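Local structure of beta-glucosidase (5M6G) at residues 535-540 with 555-560; 436-441 with 495-500; 415-420 with 549-554. The protein probably hydrolyses terminal, non-reducing beta-D-glucosyl residues, releasing beta-D-glucose, as a glycoside hydrolase family 3 beta-glucosidase. All coordinates share one frame; numbering follows the deposited sequence. Where two conformers were deposited one is given.

Interaction 1 (535-540 with 555-560); sequences VVVTVS and ALLASW
V536 and L556 cross obliquely on one face of the sheet, with the CD1 methyl of L556 4.0 Å from V536 CG1. L556 CG is anti to the backbone N (chi1 170°), and CD1, turned by chi2 to 63°, leans toward the neighbouring strand, where T538 CG2 also meets it. Next along this face, T538 OG1 sits over A558, 3.6 Å from its CB. On the other face V535 CG2 meets A555 CB at 4.2 Å, while L557 packs on V572 and L573 of helix 567-573. Between the two faces runs a parallel ladder in which V536 N donates to A555 O and T538 N to L557 O. It ends with S540 N bonded to W560 O, the donor 46° above the carbonyl plane. Water 1 lies over the rim of the W560 indole, 3.2 Å above its plane and on the same face as A558 CB. It bonds T538 OG1, donates to S540 OG, which also hydrogen-bonds to R542 O, and accepts from W560 N, whose other bond, to T538 O, is weak. Backbone bonds thus join the strands along their length, apolar side chains cover both faces, and one water links T538 OG1, S540 OG and W560 N at the C-terminal end.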
loop_
_atom_site.group_PDB
_atom_site.type_symbol
_atom_site.label_atom_id
_atom_site.label_comp_id
_atom_site.label_asym_id
_atom_site.label_seq_id
_atom_site.Cartn_x
_atom_site.Cartn_y
_atom_site.Cartn_z
ATOM N N VAL A 535 -17.328 -14.454 20.789
ATOM C CA VAL A 535 -17.182 -13.458 19.735
ATOM C C VAL A 535 -15.886 -13.766 19.008
ATOM O O VAL A 535 -14.809 -13.749 19.618
ATOM C CB VAL A 535 -17.141 -12.035 20.319
ATOM C CG1 VAL A 535 -16.899 -10.993 19.216
ATOM C CG2 VAL A 535 -18.418 -11.729 21.105
ATOM N N VAL A 536 -15.963 -14.033 17.714
ATOM C CA VAL A 536 -14.768 -14.287 16.927
ATOM C C VAL A 536 -14.443 -13.037 16.120
ATOM O O VAL A 536 -15.323 -12.432 15.493
ATOM C CB VAL A 536 -14.937 -15.528 16.033
ATOM C CG1 VAL A 536 -13.754 -15.664 15.090
ATOM C CG2 VAL A 536 -15.075 -16.785 16.921
ATOM N N VAL A 537 -13.181 -12.638 16.155
ATOM C CA VAL A 537 -12.706 -11.453 15.460
ATOM C C VAL A 537 -11.599 -11.896 14.520
ATOM O O VAL A 537 -10.589 -12.445 14.968
ATOM C CB VAL A 537 -12.201 -10.389 16.449
ATOM C CG1 VAL A 537 -11.760 -9.139 15.694
ATOM C CG2 VAL A 537 -13.286 -10.065 17.464
ATOM N N THR A 538 -11.795 -11.696 13.214
ATOM C CA THR A 538 -10.776 -12.082 12.247
ATOM C C THR A 538 -9.877 -10.880 11.982
ATOM O O THR A 538 -10.350 -9.818 11.562
ATOM C CB THR A 538 -11.375 -12.614 10.935
ATOM O OG1 THR A 538 -12.256 -11.644 10.349
ATOM C CG2 THR A 538 -12.122 -13.935 11.172
ATOM N N VAL A 539 -8.596 -11.037 12.276
ATOM C CA VAL A 539 -7.563 -10.103 11.844
ATOM C C VAL A 539 -6.883 -10.772 10.661
ATOM O O VAL A 539 -6.149 -11.752 10.832
ATOM C CB VAL A 539 -6.573 -9.784 12.973
ATOM C CG1 VAL A 539 -5.355 -8.989 12.437
ATOM C CG2 VAL A 539 -7.263 -8.989 14.051
ATOM N N SER A 540 -7.145 -10.268 9.457
ATOM C CA SER A 540 -6.711 -10.960 8.252
ATOM C C SER A 540 -6.658 -9.974 7.101
ATOM O O SER A 540 -7.294 -8.922 7.139
ATOM C CB SER A 540 -7.662 -12.107 7.899
ATOM O OG SER A 540 -8.942 -11.604 7.547
ATOM N N ALA A 555 -20.905 -14.428 17.613
ATOM C CA ALA A 555 -20.735 -13.260 16.771
ATOM C C ALA A 555 -19.460 -13.428 15.972
ATOM O O ALA A 555 -18.536 -14.129 16.391
ATOM C CB ALA A 555 -20.678 -11.952 17.572
ATOM N N LEU A 556 -19.437 -12.794 14.801
ATOM C CA LEU A 556 -18.267 -12.755 13.937
ATOM C C LEU A 556 -18.074 -11.317 13.487
ATOM O O LEU A 556 -18.986 -10.724 12.900
ATOM C CB LEU A 556 -18.437 -13.679 12.728
ATOM C CG LEU A 556 -17.336 -13.474 11.686
ATOM C CD1 LEU A 556 -15.976 -13.833 12.294
ATOM C CD2 LEU A 556 -17.618 -14.293 10.455
ATOM N N LEU A 557 -16.893 -10.763 13.764
ATOM C CA LEU A 557 -16.535 -9.407 13.367
ATOM C C LEU A 557 -15.255 -9.492 12.554
ATOM O O LEU A 557 -14.268 -10.073 13.019
ATOM C CB LEU A 557 -16.342 -8.507 14.591
ATOM C CG LEU A 557 -15.951 -7.042 14.327
ATOM C CD1 LEU A 557 -17.180 -6.232 13.909
ATOM C CD2 LEU A 557 -15.284 -6.442 15.558
ATOM N N ALA A 558 -15.288 -8.969 11.329
ATOM C CA ALA A 558 -14.108 -8.937 10.467
ATOM C C ALA A 558 -13.385 -7.615 10.688
ATOM O O ALA A 558 -13.959 -6.545 10.462
ATOM C CB ALA A 558 -14.494 -9.098 8.996
ATOM N N SER A 559 -12.132 -7.683 11.129
ATOM C CA SER A 559 -11.376 -6.487 11.473
ATOM C C SER A 559 -10.304 -6.130 10.459
ATOM O O SER A 559 -9.751 -5.025 10.537
ATOM C CB SER A 559 -10.721 -6.643 12.855
ATOM O OG SER A 559 -11.709 -6.685 13.870
ATOM N N TRP A 560 -9.999 -7.024 9.525
ATOM C CA TRP A 560 -8.998 -6.801 8.453
ATOM C C TRP A 560 -7.632 -6.595 9.128
ATOM O O TRP A 560 -7.271 -7.381 10.017
ATOM C CB TRP A 560 -9.447 -5.687 7.525
ATOM C CG TRP A 560 -10.879 -5.808 7.143
ATOM C CD1 TRP A 560 -11.893 -4.968 7.494
ATOM C CD2 TRP A 560 -11.473 -6.863 6.372
ATOM N NE1 TRP A 560 -13.088 -5.428 6.979
ATOM C CE2 TRP A 560 -12.856 -6.586 6.280
ATOM C CE3 TRP A 560 -10.967 -8.001 5.735
ATOM C CZ2 TRP A 560 -13.742 -7.407 5.568
ATOM C CZ3 TRP A 560 -11.851 -8.825 5.038
ATOM C CH2 TRP A 560 -13.226 -8.519 4.962
HETATM O O HOH W 1 -10.851 -9.763 8.528
#

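Interaction 2 (436-441 with 495-500); sequences KNADDI and IAVVGE
The loop after strand 431-434 is tied to strand 493-499 by one backbone bond, N437 N to V497 O at 3.0 Å, which sets A438 beside V497. K436 and N437 then carry the polar side of the contact. The K436 chain runs extended through chi2 and chi3 and bends at the last torsion (chi4 -73°), bringing NZ down on G499 O at 2.7 Å, only 16° from the carbonyl plane. That ammonium also makes salt bridges with D517 and D520, and D520 in turn accepts from G499 N, so one acidic side chain serves both the lysine and the strand end it holds.

N437 points its CB at the strand. Its CG is anti to the carbonyl carbon, and from there ND2 reaches two backbone carbonyls: E500 O at 3.1 Å, approached from above the carbonyl plane, and V498 O, a weak bond. Between those carbonyls G499 takes a positive phi of 124°, a conformation that suits glycine. V497 supplies the apolar half. Its CG2 lies 3.8 Å from A438 CB, while CG1, on the other branch, packs against the backbone of N437, 3.3 Å from its carbonyl O. E500 CB points away from the loop, and the carboxylate is bonded by Y503, R542 and the G541 backbone N.

The loop leads, through the N-cap D440, into helix 441-445. A loop rising from the C-terminal end of one parallel strand, resting on the end of its neighbour and leading into a helix, is characteristic of alpha/beta folds, here the C-terminal domain of a family 3 glycoside hydrolase.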
loop_
_atom_site.group_PDB
_atom_site.type_symbol
_atom_site.label_atom_id
_atom_site.label_comp_id
_atom_site.label_asym_id
_atom_site.label_seq_id
_atom_site.Cartn_x
_atom_site.Cartn_y
_atom_site.Cartn_z
ATOM N N LYS A 436 -4.146 -15.433 18.854
ATOM C CA LYS A 436 -2.797 -14.945 18.555
ATOM C C LYS A 436 -2.789 -13.527 17.996
ATOM O O LYS A 436 -1.721 -12.911 17.925
ATOM C CB LYS A 436 -2.091 -15.892 17.580
ATOM C CG LYS A 436 -2.632 -15.865 16.155
ATOM C CD LYS A 436 -1.696 -16.626 15.198
ATOM C CE LYS A 436 -2.244 -16.677 13.775
ATOM N NZ LYS A 436 -3.415 -17.600 13.586
ATOM N N ASN A 437 -3.940 -12.991 17.599
ATOM C CA ASN A 437 -4.022 -11.630 17.092
ATOM C C ASN A 437 -4.649 -10.665 18.092
ATOM O O ASN A 437 -4.942 -9.525 17.729
ATOM C CB ASN A 437 -4.782 -11.616 15.760
ATOM C CG ASN A 437 -3.952 -12.194 14.633
ATOM O OD1 ASN A 437 -2.751 -12.371 14.798
ATOM N ND2 ASN A 437 -4.578 -12.482 13.481
ATOM N N ALA A 438 -4.837 -11.085 19.349
ATOM C CA ALA A 438 -5.506 -10.242 20.338
ATOM C C ALA A 438 -4.605 -9.149 20.905
ATOM O O ALA A 438 -5.103 -8.084 21.301
ATOM C CB ALA A 438 -6.036 -11.102 21.496
ATOM N N ASP A 439 -3.301 -9.402 20.998
ATOM C CA ASP A 439 -2.391 -8.553 21.758
ATOM C C ASP A 439 -1.072 -8.428 21.001
ATOM O O ASP A 439 0.006 -8.719 21.514
ATOM C CB ASP A 439 -2.153 -9.125 23.160
ATOM C CG ASP A 439 -1.414 -8.159 24.078
ATOM O OD1 ASP A 439 -1.600 -6.936 23.936
ATOM O OD2 ASP A 439 -0.658 -8.624 24.961
ATOM N N ASP A 440 -1.137 -7.979 19.749
ATOM C CA ASP A 440 0.064 -8.020 18.915
ATOM C C ASP A 440 -0.023 -6.892 17.892
ATOM O O ASP A 440 -0.772 -6.992 16.918
ATOM C CB ASP A 440 0.210 -9.381 18.248
ATOM C CG ASP A 440 1.610 -9.621 17.713
ATOM O OD1 ASP A 440 2.012 -8.942 16.745
ATOM O OD2 ASP A 440 2.311 -10.499 18.259
ATOM N N ILE A 441 0.753 -5.830 18.129
ATOM C CA ILE A 441 0.777 -4.682 17.226
ATOM C C ILE A 441 1.137 -5.126 15.817
ATOM O O ILE A 441 0.509 -4.712 14.832
ATOM C CB ILE A 441 1.769 -3.626 17.746
ATOM C CG1 ILE A 441 1.284 -3.051 19.079
ATOM C CG2 ILE A 441 1.999 -2.547 16.703
ATOM C CD1 ILE A 441 0.052 -2.180 18.949
ATOM N N ILE A 495 -13.771 -13.491 23.786
ATOM C CA ILE A 495 -13.425 -12.868 22.511
ATOM C C ILE A 495 -12.178 -13.556 21.979
ATOM O O ILE A 495 -11.135 -13.559 22.641
ATOM C CB ILE A 495 -13.188 -11.354 22.660
ATOM C CG1 ILE A 495 -14.411 -10.690 23.290
ATOM C CG2 ILE A 495 -12.854 -10.714 21.296
ATOM C CD1 ILE A 495 -14.103 -9.343 23.904
ATOM N N ALA A 496 -12.274 -14.118 20.776
ATOM C CA ALA A 496 -11.167 -14.831 20.152
ATOM C C ALA A 496 -10.718 -14.030 18.936
ATOM O O ALA A 496 -11.425 -13.981 17.926
ATOM C CB ALA A 496 -11.579 -16.249 19.756
ATOM N N VAL A 497 -9.550 -13.407 19.030
ATOM C CA VAL A 497 -9.013 -12.593 17.945
ATOM C C VAL A 497 -8.018 -13.472 17.203
ATOM O O VAL A 497 -6.895 -13.681 17.664
ATOM C CB VAL A 497 -8.373 -11.302 18.463
ATOM C CG1 VAL A 497 -8.107 -10.350 17.299
ATOM C CG2 VAL A 497 -9.284 -10.644 19.485
ATOM N N VAL A 498 -8.435 -13.978 16.039
ATOM C CA VAL A 498 -7.686 -14.980 15.292
ATOM C C VAL A 498 -7.312 -14.418 13.920
ATOM O O VAL A 498 -7.498 -13.224 13.656
ATOM C CB VAL A 498 -8.514 -16.276 15.163
ATOM C CG1 VAL A 498 -8.852 -16.859 16.557
ATOM C CG2 VAL A 498 -9.790 -16.007 14.389
ATOM N N GLY A 499 -6.765 -15.261 13.037
ATOM C CA GLY A 499 -6.546 -14.883 11.650
ATOM C C GLY A 499 -5.089 -15.048 11.228
ATOM O O GLY A 499 -4.388 -15.959 11.680
ATOM N N GLU A 500 -4.643 -14.154 10.345
ATOM C CA GLU A 500 -3.347 -14.319 9.707
ATOM C C GLU A 500 -2.252 -13.572 10.459
ATOM O O GLU A 500 -2.514 -12.639 11.216
ATOM C CB GLU A 500 -3.399 -13.812 8.266
ATOM C CG GLU A 500 -4.553 -14.363 7.453
ATOM C CD GLU A 500 -4.476 -13.926 5.997
ATOM O OE1 GLU A 500 -4.763 -12.746 5.702
ATOM O OE2 GLU A 500 -4.097 -14.771 5.159
#

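Interaction 3 (415-420 with 549-554); sequences LLRNDG and EVDGWN
R417 NH1 is gripped by D551 OD1 and by water 2, each 3.0 Å away. The carboxylate bond is a salt bridge: OD1 is tilted from the guanidinium plane, and the two flat groups are nearly parallel, 16° apart. Water 2 lies in the guanidinium plane and donates its own protons to V550 O and W553 O, tying the arginine to the backbone of the turn as well as to its acid. V550 comes in over one face of the guanidinium, its CG2 3.7 Å from NH1, with the two side chains crossing at about a right angle. The bend at chi2 (-82°) turns R417 CD out of an extended course, while CG stays against V550 CG2.

R417 belongs to strand 414-418, the edge strand that runs antiparallel to strand 555-560; there L416 and R417 both face L556 in a classic beta bulge. The strand then ends in an Asx turn, with N418 OD1 accepting from G420 N.

Inside that turn D419 bonds twice to N554. Its backbone N donates to N554 O at 2.9 Å. Its OD2 takes N554 ND2 at a short 2.6 Å and almost straight (167°), on the syn side of the carboxylate; the amide and carboxylate are well turned against each other. D419 OD1 is used by V421 N. The opposite end of the N554 amide, OD1, accepts from V534 N, so this one side chain spans from the exposed turn to the start of strand 534-539.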
loop_
_atom_site.group_PDB
_atom_site.type_symbol
_atom_site.label_atom_id
_atom_site.label_comp_id
_atom_site.label_asym_id
_atom_site.label_seq_id
_atom_site.Cartn_x
_atom_site.Cartn_y
_atom_site.Cartn_z
ATOM N N LEU A 415 -19.472 -6.288 10.680
ATOM C CA LEU A 415 -20.187 -7.252 11.504
ATOM C C LEU A 415 -20.916 -8.248 10.601
ATOM O O LEU A 415 -21.771 -7.865 9.793
ATOM C CB LEU A 415 -21.158 -6.540 12.446
ATOM C CG LEU A 415 -21.935 -7.459 13.394
ATOM C CD1 LEU A 415 -20.985 -8.089 14.414
ATOM C CD2 LEU A 415 -23.041 -6.695 14.091
ATOM N N LEU A 416 -20.589 -9.526 10.753
ATOM C CA LEU A 416 -21.070 -10.573 9.869
ATOM C C LEU A 416 -22.051 -11.536 10.520
ATOM O O LEU A 416 -22.888 -12.113 9.817
ATOM C CB LEU A 416 -19.885 -11.371 9.315
ATOM C CG LEU A 416 -18.937 -10.559 8.436
ATOM C CD1 LEU A 416 -17.648 -11.341 8.146
ATOM C CD2 LEU A 416 -19.642 -10.113 7.141
ATOM N N ARG A 417 -21.947 -11.749 11.830
ATOM C CA ARG A 417 -22.897 -12.565 12.574
ATOM C C ARG A 417 -23.011 -11.979 13.966
ATOM O O ARG A 417 -22.019 -11.504 14.524
ATOM C CB ARG A 417 -22.470 -14.035 12.678
ATOM C CG ARG A 417 -22.542 -14.817 11.372
ATOM C CD ARG A 417 -23.964 -15.312 11.083
ATOM N NE ARG A 417 -24.037 -15.954 9.777
ATOM C CZ ARG A 417 -23.779 -17.240 9.570
ATOM N NH1 ARG A 417 -23.437 -18.014 10.596
ATOM N NH2 ARG A 417 -23.859 -17.753 8.349
ATOM N N ASN A 418 -24.220 -12.009 14.519
ATOM C CA ASN A 418 -24.418 -11.545 15.890
ATOM C C ASN A 418 -25.743 -12.085 16.397
ATOM O O ASN A 418 -26.796 -11.706 15.879
ATOM C CB ASN A 418 -24.406 -10.023 15.951
ATOM C CG ASN A 418 -24.582 -9.507 17.351
ATOM O OD1 ASN A 418 -24.271 -10.203 18.319
ATOM N ND2 ASN A 418 -25.078 -8.283 17.473
ATOM N N ASP A 419 -25.705 -12.946 17.412
ATOM C CA ASP A 419 -26.940 -13.451 17.998
ATOM C C ASP A 419 -27.441 -12.584 19.140
ATOM O O ASP A 419 -28.463 -12.910 19.748
ATOM C CB ASP A 419 -26.755 -14.899 18.467
ATOM C CG ASP A 419 -25.818 -15.025 19.657
ATOM O OD1 ASP A 419 -25.260 -14.002 20.105
ATOM O OD2 ASP A 419 -25.632 -16.165 20.146
ATOM N N GLY A 420 -26.751 -11.490 19.443
ATOM C CA GLY A 420 -27.149 -10.624 20.532
ATOM C C GLY A 420 -26.028 -10.389 21.517
ATOM O O GLY A 420 -26.110 -9.481 22.344
ATOM N N GLU A 549 -17.414 -23.617 10.245
ATOM C CA GLU A 549 -17.388 -23.341 11.677
ATOM C C GLU A 549 -18.261 -22.174 12.112
ATOM O O GLU A 549 -18.595 -22.099 13.298
ATOM C CB GLU A 549 -15.952 -23.050 12.155
ATOM C CG GLU A 549 -15.002 -24.239 12.066
ATOM C CD GLU A 549 -14.497 -24.469 10.654
ATOM O OE1 GLU A 549 -13.701 -23.633 10.174
ATOM O OE2 GLU A 549 -14.903 -25.469 10.017
ATOM N N VAL A 550 -18.651 -21.280 11.197
ATOM C CA VAL A 550 -19.203 -19.979 11.580
ATOM C C VAL A 550 -20.508 -20.119 12.368
ATOM O O VAL A 550 -20.815 -19.275 13.222
ATOM C CB VAL A 550 -19.376 -19.099 10.320
ATOM C CG1 VAL A 550 -20.362 -19.745 9.330
ATOM C CG2 VAL A 550 -19.799 -17.682 10.690
ATOM N N ASP A 551 -21.283 -21.183 12.124
ATOM C CA ASP A 551 -22.557 -21.345 12.820
ATOM C C ASP A 551 -22.389 -21.557 14.321
ATOM O O ASP A 551 -23.339 -21.328 15.074
ATOM C CB ASP A 551 -23.351 -22.505 12.216
ATOM C CG ASP A 551 -23.856 -22.187 10.828
ATOM O OD1 ASP A 551 -23.981 -20.984 10.516
ATOM O OD2 ASP A 551 -24.120 -23.122 10.053
ATOM N N GLY A 552 -21.213 -21.980 14.771
ATOM C CA GLY A 552 -20.948 -22.139 16.183
ATOM C C GLY A 552 -20.518 -20.884 16.899
ATOM O O GLY A 552 -20.339 -20.917 18.119
ATOM N N TRP A 553 -20.363 -19.770 16.184
ATOM C CA TRP A 553 -19.866 -18.525 16.751
ATOM C C TRP A 553 -21.032 -17.593 17.051
ATOM O O TRP A 553 -21.842 -17.303 16.168
ATOM C CB TRP A 553 -18.885 -17.846 15.787
ATOM C CG TRP A 553 -17.743 -18.726 15.380
ATOM C CD1 TRP A 553 -17.344 -19.885 15.982
ATOM C CD2 TRP A 553 -16.851 -18.519 14.275
ATOM N NE1 TRP A 553 -16.257 -20.410 15.323
ATOM C CE2 TRP A 553 -15.933 -19.589 14.272
ATOM C CE3 TRP A 553 -16.733 -17.526 13.295
ATOM C CZ2 TRP A 553 -14.910 -19.696 13.327
ATOM C CZ3 TRP A 553 -15.721 -17.646 12.339
ATOM C CH2 TRP A 553 -14.825 -18.720 12.368
ATOM N N ASN A 554 -21.113 -17.113 18.294
ATOM C CA ASN A 554 -22.211 -16.216 18.638
ATOM C C ASN A 554 -22.117 -14.895 17.893
ATOM O O ASN A 554 -23.148 -14.284 17.581
ATOM C CB ASN A 554 -22.241 -15.992 20.147
ATOM C CG ASN A 554 -22.455 -17.276 20.897
ATOM O OD1 ASN A 554 -21.502 -17.994 21.199
ATOM N ND2 ASN A 554 -23.716 -17.605 21.163
HETATM O O HOH W 2 -23.171 -17.528 13.563
#

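In the fold
All three interactions reach the same mixed sheet of the C-terminal domain, each through at least one strand. Interaction 1 is in the middle: V539 N and V498 O, probably hydrogen-bonded at 2.8 Å, join it to interaction 2, and L556 N and R417 O, likewise at 2.9 Å, join it to interaction 3. Interaction 2, nested along the chain within the loop that interaction 3 closes, does not touch it; their centres are about 17 Å apart and their nearest atoms about 6 Å. In interaction 2 the side chain of E500 is about 11 Å from that of R192, which binds sorbitol. The W560 side chain of interaction 1 is about 10 Å from a magnesium ion.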